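KP6 killer toxin subunit alpha (Ustilago maydis virus P6, PDB 4GVB) recognises cellular receptors as the alpha half of a secreted antifungal toxin, before interaction with the beta subunit precipitates cell death. Local coordinates at residues 10-15 with 50-55; 16-21 with 29-34. All blocks are in the same frame, centred on the assembly; numbering follows the deposited sequence.

Interaction 1 of 2, residues 10-15 with 50-55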
ATOM      1  N   LEU A  10      -3.657  16.155 -18.480  1.00 24.09           N
ATOM      2  CA  LEU A  10      -4.374  16.377 -19.733  1.00 24.37           C
ATOM      3  C   LEU A  10      -3.807  15.476 -20.825  1.00 21.94           C
ATOM      4  O   LEU A  10      -2.610  15.211 -20.860  1.00 19.10           O
ATOM      5  CB  LEU A  10      -4.281  17.858 -20.146  1.00 25.42           C
ATOM      6  CG  LEU A  10      -4.774  18.903 -19.126  1.00 31.79           C
ATOM      7  CD1 LEU A  10      -4.559  20.343 -19.605  1.00 29.10           C
ATOM      8  CD2 LEU A  10      -6.236  18.681 -18.753  1.00 34.37           C
ATOM      9  N   SER A  11      -4.664  15.003 -21.724  1.00 20.90           N
ATOM     10  CA  SER A  11      -4.227  14.133 -22.807  1.00 23.83           C
ATOM     11  C   SER A  11      -3.602  12.839 -22.294  1.00 23.49           C
ATOM     12  O   SER A  11      -2.746  12.267 -22.950  1.00 22.20           O
ATOM     13  CB  SER A  11      -3.234  14.855 -23.731  1.00 23.71           C
ATOM     14  OG  SER A  11      -3.766  16.098 -24.172  1.00 27.20           O
ATOM     15  N   CYS A  12      -4.010  12.398 -21.112  1.00 22.47           N
ATOM     16  CA  CYS A  12      -3.651  11.066 -20.663  1.00 21.43           C
ATOM     17  C   CYS A  12      -4.483  10.055 -21.441  1.00 25.62           C
ATOM     18  O   CYS A  12      -5.485  10.414 -22.073  1.00 22.05           O
ATOM     19  CB  CYS A  12      -3.866  10.916 -19.157  1.00 19.06           C
ATOM     20  SG  CYS A  12      -3.074  12.210 -18.185  1.00 18.37           S
ATOM     21  N   LYS A  13      -4.055   8.799 -21.419  1.00 20.00           N
ATOM     22  CA  LYS A  13      -4.756   7.751 -22.141  1.00 23.17           C
ATOM     23  C   LYS A  13      -5.353   6.711 -21.201  1.00 28.69           C
ATOM     24  O   LYS A  13      -6.306   6.024 -21.548  1.00 31.08           O
ATOM     25  CB  LYS A  13      -3.825   7.098 -23.163  1.00 23.18           C
ATOM     26  CG  LYS A  13      -3.232   8.110 -24.129  1.00 30.17           C
ATOM     27  CD  LYS A  13      -2.467   7.449 -25.266  1.00 33.92           C
ATOM     28  CE  LYS A  13      -2.095   8.494 -26.317  1.00 35.78           C
ATOM     29  NZ  LYS A  13      -2.006   7.936 -27.695  1.00 44.45           N
ATOM     30  N   TRP A  14      -4.787   6.611 -20.006  1.00 22.69           N
ATOM     31  CA  TRP A  14      -5.230   5.621 -19.039  1.00 24.32           C
ATOM     32  C   TRP A  14      -5.389   6.255 -17.665  1.00 24.34           C
ATOM     33  O   TRP A  14      -4.674   7.205 -17.314  1.00 17.89           O
ATOM     34  CB  TRP A  14      -4.228   4.472 -18.967  1.00 26.15           C
ATOM     35  CG  TRP A  14      -4.001   3.771 -20.268  1.00 25.73           C
ATOM     36  CD1 TRP A  14      -2.899   3.857 -21.076  1.00 26.71           C
ATOM     37  CD2 TRP A  14      -4.894   2.860 -20.904  1.00 28.62           C
ATOM     38  NE1 TRP A  14      -3.059   3.053 -22.179  1.00 31.97           N
ATOM     39  CE2 TRP A  14      -4.279   2.431 -22.096  1.00 30.47           C
ATOM     40  CE3 TRP A  14      -6.160   2.363 -20.578  1.00 32.11           C
ATOM     41  CZ2 TRP A  14      -4.887   1.529 -22.965  1.00 30.42           C
ATOM     42  CZ3 TRP A  14      -6.766   1.469 -21.447  1.00 39.48           C
ATOM     43  CH2 TRP A  14      -6.128   1.061 -22.625  1.00 36.20           C
ATOM     44  N   GLU A  15      -6.341   5.734 -16.893  1.00 24.00           N
ATOM     45  CA  GLU A  15      -6.578   6.188 -15.536  1.00 22.76           C
ATOM     46  C   GLU A  15      -6.793   4.953 -14.679  1.00 26.98           C
ATOM     47  O   GLU A  15      -7.835   4.311 -14.793  1.00 26.67           O
ATOM     48  CB  GLU A  15      -7.821   7.052 -15.496  1.00 23.31           C
ATOM     49  CG  GLU A  15      -8.319   7.378 -14.108  1.00 25.06           C
ATOM     50  CD  GLU A  15      -9.514   8.282 -14.169  1.00 32.08           C
ATOM     51  OE1 GLU A  15     -10.025   8.478 -15.295  1.00 32.56           O
ATOM     52  OE2 GLU A  15      -9.920   8.815 -13.115  1.00 33.43           O
ATOM     53  N   HIS A  50      -6.470   8.476  -8.233  1.00 25.18           N
ATOM     54  CA  HIS A  50      -6.192   7.636  -9.408  1.00 22.62           C
ATOM     55  C   HIS A  50      -4.841   7.983 -10.034  1.00 21.02           C
ATOM     56  O   HIS A  50      -4.309   9.079  -9.805  1.00 20.21           O
ATOM     57  CB  HIS A  50      -7.290   7.786 -10.468  1.00 23.32           C
ATOM     58  CG  HIS A  50      -8.637   7.330 -10.013  1.00 28.01           C
ATOM     59  ND1 HIS A  50      -9.806   7.735 -10.623  1.00 30.80           N
ATOM     60  CD2 HIS A  50      -9.007   6.502  -9.007  1.00 30.51           C
ATOM     61  CE1 HIS A  50     -10.834   7.170 -10.017  1.00 31.96           C
ATOM     62  NE2 HIS A  50     -10.377   6.417  -9.032  1.00 32.75           N
ATOM     63  N   CYS A  51      -4.289   7.048 -10.808  1.00 17.69           N
ATOM     64  CA  CYS A  51      -3.006   7.258 -11.479  1.00 21.00           C
ATOM     65  C   CYS A  51      -3.184   7.320 -12.986  1.00 18.84           C
ATOM     66  O   CYS A  51      -3.661   6.369 -13.602  1.00 17.98           O
ATOM     67  CB  CYS A  51      -1.990   6.156 -11.147  1.00 18.10           C
ATOM     68  SG  CYS A  51      -0.269   6.543 -11.647  1.00 16.02           S
ATOM     69  N   LEU A  52      -2.759   8.437 -13.567  1.00 19.74           N
ATOM     70  CA  LEU A  52      -2.941   8.684 -14.987  1.00 19.22           C
ATOM     71  C   LEU A  52      -1.607   8.647 -15.724  1.00 19.85           C
ATOM     72  O   LEU A  52      -0.568   8.982 -15.161  1.00 16.54           O
ATOM     73  CB  LEU A  52      -3.673  10.017 -15.202  1.00 17.42           C
ATOM     74  CG  LEU A  52      -5.159   9.979 -14.833  1.00 24.63           C
ATOM     75  CD1 LEU A  52      -5.346   9.984 -13.339  1.00 23.45           C
ATOM     76  CD2 LEU A  52      -5.930  11.152 -15.450  1.00 22.32           C
ATOM     77  N   PHE A  53      -1.641   8.193 -16.972  1.00 18.33           N
ATOM     78  CA  PHE A  53      -0.482   8.235 -17.837  1.00 17.93           C
ATOM     79  C   PHE A  53      -0.846   8.154 -19.327  1.00 18.23           C
ATOM     80  O   PHE A  53      -1.920   7.656 -19.715  1.00 20.54           O
ATOM     81  CB  PHE A  53       0.584   7.171 -17.470  1.00 15.20           C
ATOM     82  CG  PHE A  53       0.017   5.890 -16.917  1.00 18.60           C
ATOM     83  CD1 PHE A  53      -0.558   4.938 -17.757  1.00 21.52           C
ATOM     84  CD2 PHE A  53       0.064   5.631 -15.549  1.00 17.26           C
ATOM     85  CE1 PHE A  53      -1.091   3.758 -17.235  1.00 19.75           C
ATOM     86  CE2 PHE A  53      -0.462   4.445 -15.017  1.00 18.68           C
ATOM     87  CZ  PHE A  53      -1.045   3.517 -15.859  1.00 20.41           C
ATOM     88  N   SER A  54       0.066   8.647 -20.151  1.00 17.38           N
ATOM     89  CA  SER A  54      -0.127   8.625 -21.597  1.00 18.66           C
ATOM     90  C   SER A  54       0.498   7.355 -22.157  1.00 19.63           C
ATOM     91  O   SER A  54      -0.159   6.569 -22.832  1.00 24.39           O
ATOM     92  CB  SER A  54       0.495   9.879 -22.244  1.00 21.83           C
ATOM     93  OG  SER A  54       0.410   9.812 -23.658  1.00 18.18           O
ATOM     94  N   ASP A  55       1.777   7.144 -21.871  1.00 21.25           N
ATOM     95  CA  ASP A  55       2.394   5.877 -22.222  1.00 21.29           C
ATOM     96  C   ASP A  55       1.633   4.764 -21.498  1.00 22.57           C
ATOM     97  O   ASP A  55       1.036   4.990 -20.447  1.00 17.34           O
ATOM     98  CB  ASP A  55       3.879   5.863 -21.853  1.00 21.07           C
ATOM     99  CG  ASP A  55       4.720   6.762 -22.750  1.00 22.49           C
ATOM    100  OD1 ASP A  55       4.237   7.166 -23.832  1.00 21.11           O
ATOM    101  OD2 ASP A  55       5.874   7.045 -22.385  1.00 27.34           O
TER
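K13 and W14 of 10-15 both send their backbone N-H to F53 O, at 3.0 Å from K13 N and 3.1 Å from W14 N, and F53 N returns a bond to W14 O; two residues facing one across antiparallel strands make a classic beta bulge. The two donors reach F53 O differently, W14 N almost in line with the C=O bond (166°) and K13 N from above the carbonyl plane. Next along, E15 and L52 form a non-hydrogen-bonded pair. On their face, E15 CG stands anti to the backbone N (chi1 169°) and the extended chain carries OE2 to H50 ND1 at 2.7 Å. H50 ND1 donates to the anti side of the carboxylate, whose plane is turned 61° from the imidazole; H50 NE2 is hydrogen-bonded to E26 OE1. C12 SG, disulfide-bonded to C5, lies 3.8 Å from L52 CB. On the other face W14 CB packs 3.7 Å from F53 CE1. Outside the strand, the aliphatic chain of K13 passes S54 O, with K13 CD at 3.5 Å. Helix 2-8 touches S11 and S54, F53 and C51 rest on helix 58-67, and backbone bonds to Y43 and R75 join the pair to the outer strands 43-45 and 71-76.

Interaction 2 of 2, residues 16-21 with 29-34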
ATOM      1  N   CYS A  16      -5.815   4.610 -13.838  1.00 22.33           N
ATOM      2  CA  CYS A  16      -5.821   3.309 -13.159  1.00 20.77           C
ATOM      3  C   CYS A  16      -5.733   3.451 -11.645  1.00 18.48           C
ATOM      4  O   CYS A  16      -5.281   4.472 -11.141  1.00 20.27           O
ATOM      5  CB  CYS A  16      -4.639   2.453 -13.637  1.00 22.55           C
ATOM      6  SG  CYS A  16      -4.584   2.051 -15.383  1.00 24.59           S
ATOM      7  N   TRP A  17      -6.171   2.419 -10.926  1.00 21.50           N
ATOM      8  CA  TRP A  17      -6.078   2.411  -9.468  1.00 19.33           C
ATOM      9  C   TRP A  17      -6.055   1.004  -8.883  1.00 20.59           C
ATOM     10  O   TRP A  17      -6.551   0.048  -9.488  1.00 21.29           O
ATOM     11  CB  TRP A  17      -7.202   3.231  -8.818  1.00 21.91           C
ATOM     12  CG  TRP A  17      -8.595   2.760  -9.120  1.00 27.15           C
ATOM     13  CD1 TRP A  17      -9.376   1.927  -8.356  1.00 25.76           C
ATOM     14  CD2 TRP A  17      -9.388   3.116 -10.260  1.00 27.16           C
ATOM     15  NE1 TRP A  17     -10.591   1.731  -8.967  1.00 26.16           N
ATOM     16  CE2 TRP A  17     -10.628   2.456 -10.131  1.00 28.30           C
ATOM     17  CE3 TRP A  17      -9.164   3.921 -11.381  1.00 26.74           C
ATOM     18  CZ2 TRP A  17     -11.641   2.583 -11.079  1.00 29.27           C
ATOM     19  CZ3 TRP A  17     -10.171   4.039 -12.324  1.00 30.76           C
ATOM     20  CH2 TRP A  17     -11.390   3.370 -12.169  1.00 31.45           C
ATOM     21  N   CYS A  18      -5.486   0.892  -7.685  1.00 19.48           N
ATOM     22  CA  CYS A  18      -5.491  -0.369  -6.954  1.00 19.32           C
ATOM     23  C   CYS A  18      -6.861  -0.605  -6.310  1.00 22.14           C
ATOM     24  O   CYS A  18      -7.487   0.330  -5.839  1.00 24.36           O
ATOM     25  CB  CYS A  18      -4.404  -0.356  -5.876  1.00 17.28           C
ATOM     26  SG  CYS A  18      -2.725  -0.215  -6.531  1.00 18.44           S
ATOM     27  N   THR A  19      -7.312  -1.858  -6.298  1.00 23.78           N
ATOM     28  CA  THR A  19      -8.580  -2.217  -5.670  1.00 25.05           C
ATOM     29  C   THR A  19      -8.437  -3.367  -4.681  1.00 21.59           C
ATOM     30  O   THR A  19      -7.708  -4.317  -4.920  1.00 25.51           O
ATOM     31  CB  THR A  19      -9.659  -2.573  -6.710  1.00 25.27           C
ATOM     32  OG1 THR A  19      -9.238  -3.702  -7.482  1.00 25.13           O
ATOM     33  CG2 THR A  19      -9.912  -1.396  -7.635  1.00 23.11           C
ATOM     34  N   ALA A  20      -9.122  -3.259  -3.553  1.00 25.71           N
ATOM     35  CA  ALA A  20      -9.127  -4.328  -2.561  1.00 25.75           C
ATOM     36  C   ALA A  20      -9.818  -5.544  -3.149  1.00 29.22           C
ATOM     37  O   ALA A  20     -10.887  -5.423  -3.753  1.00 33.93           O
ATOM     38  CB  ALA A  20      -9.833  -3.874  -1.323  1.00 24.13           C
ATOM     39  N   HIS A  21      -9.211  -6.717  -3.011  1.00 24.61           N
ATOM     40  CA  HIS A  21      -9.879  -7.922  -3.485  1.00 33.78           C
ATOM     41  C   HIS A  21     -11.194  -8.121  -2.709  1.00 34.53           C
ATOM     42  O   HIS A  21     -11.340  -7.633  -1.588  1.00 32.32           O
ATOM     43  CB  HIS A  21      -8.957  -9.148  -3.409  1.00 36.53           C
ATOM     44  CG  HIS A  21      -8.771  -9.696  -2.026  1.00 36.60           C
ATOM     45  ND1 HIS A  21      -7.527  -9.976  -1.499  1.00 41.41           N
ATOM     46  CD2 HIS A  21      -9.669 -10.042  -1.073  1.00 35.57           C
ATOM     47  CE1 HIS A  21      -7.667 -10.463  -0.275  1.00 36.78           C
ATOM     48  NE2 HIS A  21      -8.958 -10.512   0.008  1.00 35.13           N
ATOM     49  N   TYR A  29      -4.122   4.977  -0.926  1.00 25.37           N
ATOM     50  CA  TYR A  29      -2.758   4.914  -0.403  1.00 23.44           C
ATOM     51  C   TYR A  29      -1.875   3.975  -1.216  1.00 19.58           C
ATOM     52  O   TYR A  29      -0.688   4.228  -1.395  1.00 23.38           O
ATOM     53  CB  TYR A  29      -2.755   4.473   1.059  1.00 24.79           C
ATOM     54  CG  TYR A  29      -3.161   5.562   2.022  1.00 29.70           C
ATOM     55  CD1 TYR A  29      -2.226   6.444   2.532  1.00 33.49           C
ATOM     56  CD2 TYR A  29      -4.483   5.706   2.418  1.00 30.71           C
ATOM     57  CE1 TYR A  29      -2.596   7.446   3.421  1.00 41.42           C
ATOM     58  CE2 TYR A  29      -4.867   6.706   3.304  1.00 35.46           C
ATOM     59  CZ  TYR A  29      -3.917   7.571   3.804  1.00 39.08           C
ATOM     60  OH  TYR A  29      -4.286   8.563   4.691  1.00 41.74           O
ATOM     61  N   ALA A  30      -2.455   2.882  -1.689  1.00 18.55           N
ATOM     62  CA  ALA A  30      -1.719   1.922  -2.499  1.00 18.17           C
ATOM     63  C   ALA A  30      -1.487   2.495  -3.902  1.00 20.64           C
ATOM     64  O   ALA A  30      -0.403   2.368  -4.476  1.00 15.95           O
ATOM     65  CB  ALA A  30      -2.475   0.623  -2.587  1.00 19.49           C
ATOM     66  N   THR A  31      -2.514   3.138  -4.445  1.00 19.96           N
ATOM     67  CA  THR A  31      -2.389   3.812  -5.737  1.00 18.98           C
ATOM     68  C   THR A  31      -1.338   4.890  -5.679  1.00 18.40           C
ATOM     69  O   THR A  31      -0.465   4.943  -6.540  1.00 22.08           O
ATOM     70  CB  THR A  31      -3.718   4.460  -6.198  1.00 20.45           C
ATOM     71  OG1 THR A  31      -4.713   3.447  -6.344  1.00 21.40           O
ATOM     72  CG2 THR A  31      -3.523   5.156  -7.552  1.00 18.41           C
ATOM     73  N   ALA A  32      -1.428   5.761  -4.676  1.00 16.76           N
ATOM     74  CA  ALA A  32      -0.462   6.839  -4.498  1.00 21.38           C
ATOM     75  C   ALA A  32       0.969   6.334  -4.502  1.00 19.62           C
ATOM     76  O   ALA A  32       1.831   6.948  -5.109  1.00 17.05           O
ATOM     77  CB  ALA A  32      -0.734   7.604  -3.212  1.00 19.31           C
ATOM     78  N   ALA A  33       1.214   5.237  -3.788  1.00 18.37           N
ATOM     79  CA  ALA A  33       2.562   4.674  -3.674  1.00 20.41           C
ATOM     80  C   ALA A  33       3.125   4.153  -4.987  1.00 17.46           C
ATOM     81  O   ALA A  33       4.339   3.909  -5.106  1.00 17.27           O
ATOM     82  CB  ALA A  33       2.583   3.564  -2.608  1.00 14.97           C
ATOM     83  N   GLY A  34       2.237   3.945  -5.958  1.00 15.19           N
ATOM     84  CA  GLY A  34       2.603   3.498  -7.287  1.00 16.81           C
ATOM     85  C   GLY A  34       2.479   4.585  -8.345  1.00 15.12           C
ATOM     86  O   GLY A  34       2.476   4.287  -9.527  1.00 16.08           O
TER
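T31 OG1 accepts the backbone N-H of C18 at 3.0 Å from C18 N, with an N-H...O angle of 163°, and is also engaged in a weak hydrogen bond with L27 O, one turn back along the chain. The bond from the strand is the firm one; the weak one goes to the residue just before helix 28-33. T31 OG1 lies anti to the carbonyl carbon and beside the backbone N (chi1 -61°), which turns the oxygen to the strand; the methyl, anti to the backbone N, approaches the carbonyl of C16, with T31 CG2 4.1 Å from C16 O. W17 CB also comes near the hydroxyl, 3.5 Å from T31 OG1, although the indole leads away from the helix to stack on H50. The segments 16-19 and 29-33 run with axes 6.9 Å apart at their closest and N-to-C directions 133° apart, so helix 28-33 lies slanted over one face of the antiparallel sheet, a helix-on-sheet layer. The apolar part of this interface is small: C18 CB sits 3.9 Å from A30 CB. C18 SG comes 4.0 Å from T31 N, and its disulfide to C65 ties the strand to helix 58-67. C16 is likewise disulfide-bonded, to C74 of strand 71-76. All five touching residues are buried, whereas Y29 and H21, farther out on the two segments, meet the KP6 beta subunit: Y29 makes a cation-pi contact with R66 of that chain, and the ring of H21 meets that of its H69.

In the fold
Strand 14-19 serves both interactions, its beginning pairing with strand 50-53 in interaction 1 and its later part meeting helix 28-33 in interaction 2. The centres lie 15 Å apart, on opposite sides of the chain's centre. In sequence, 16-21 and 29-34 both fall between 10-15 and 50-55, making interaction 2 the more local closure. The two also touch directly: C51 N and C16 O are 2.8 Å apart, a probable hydrogen bond that continues the strand pairing, and F53 CZ packs 3.9 Å from C16 SG. Sheet pairing and helix packing therefore meet around the buried residues C16 and C51, while of the two only the 16-21 and 29-34 segments touch the beta subunit within the heterodimer.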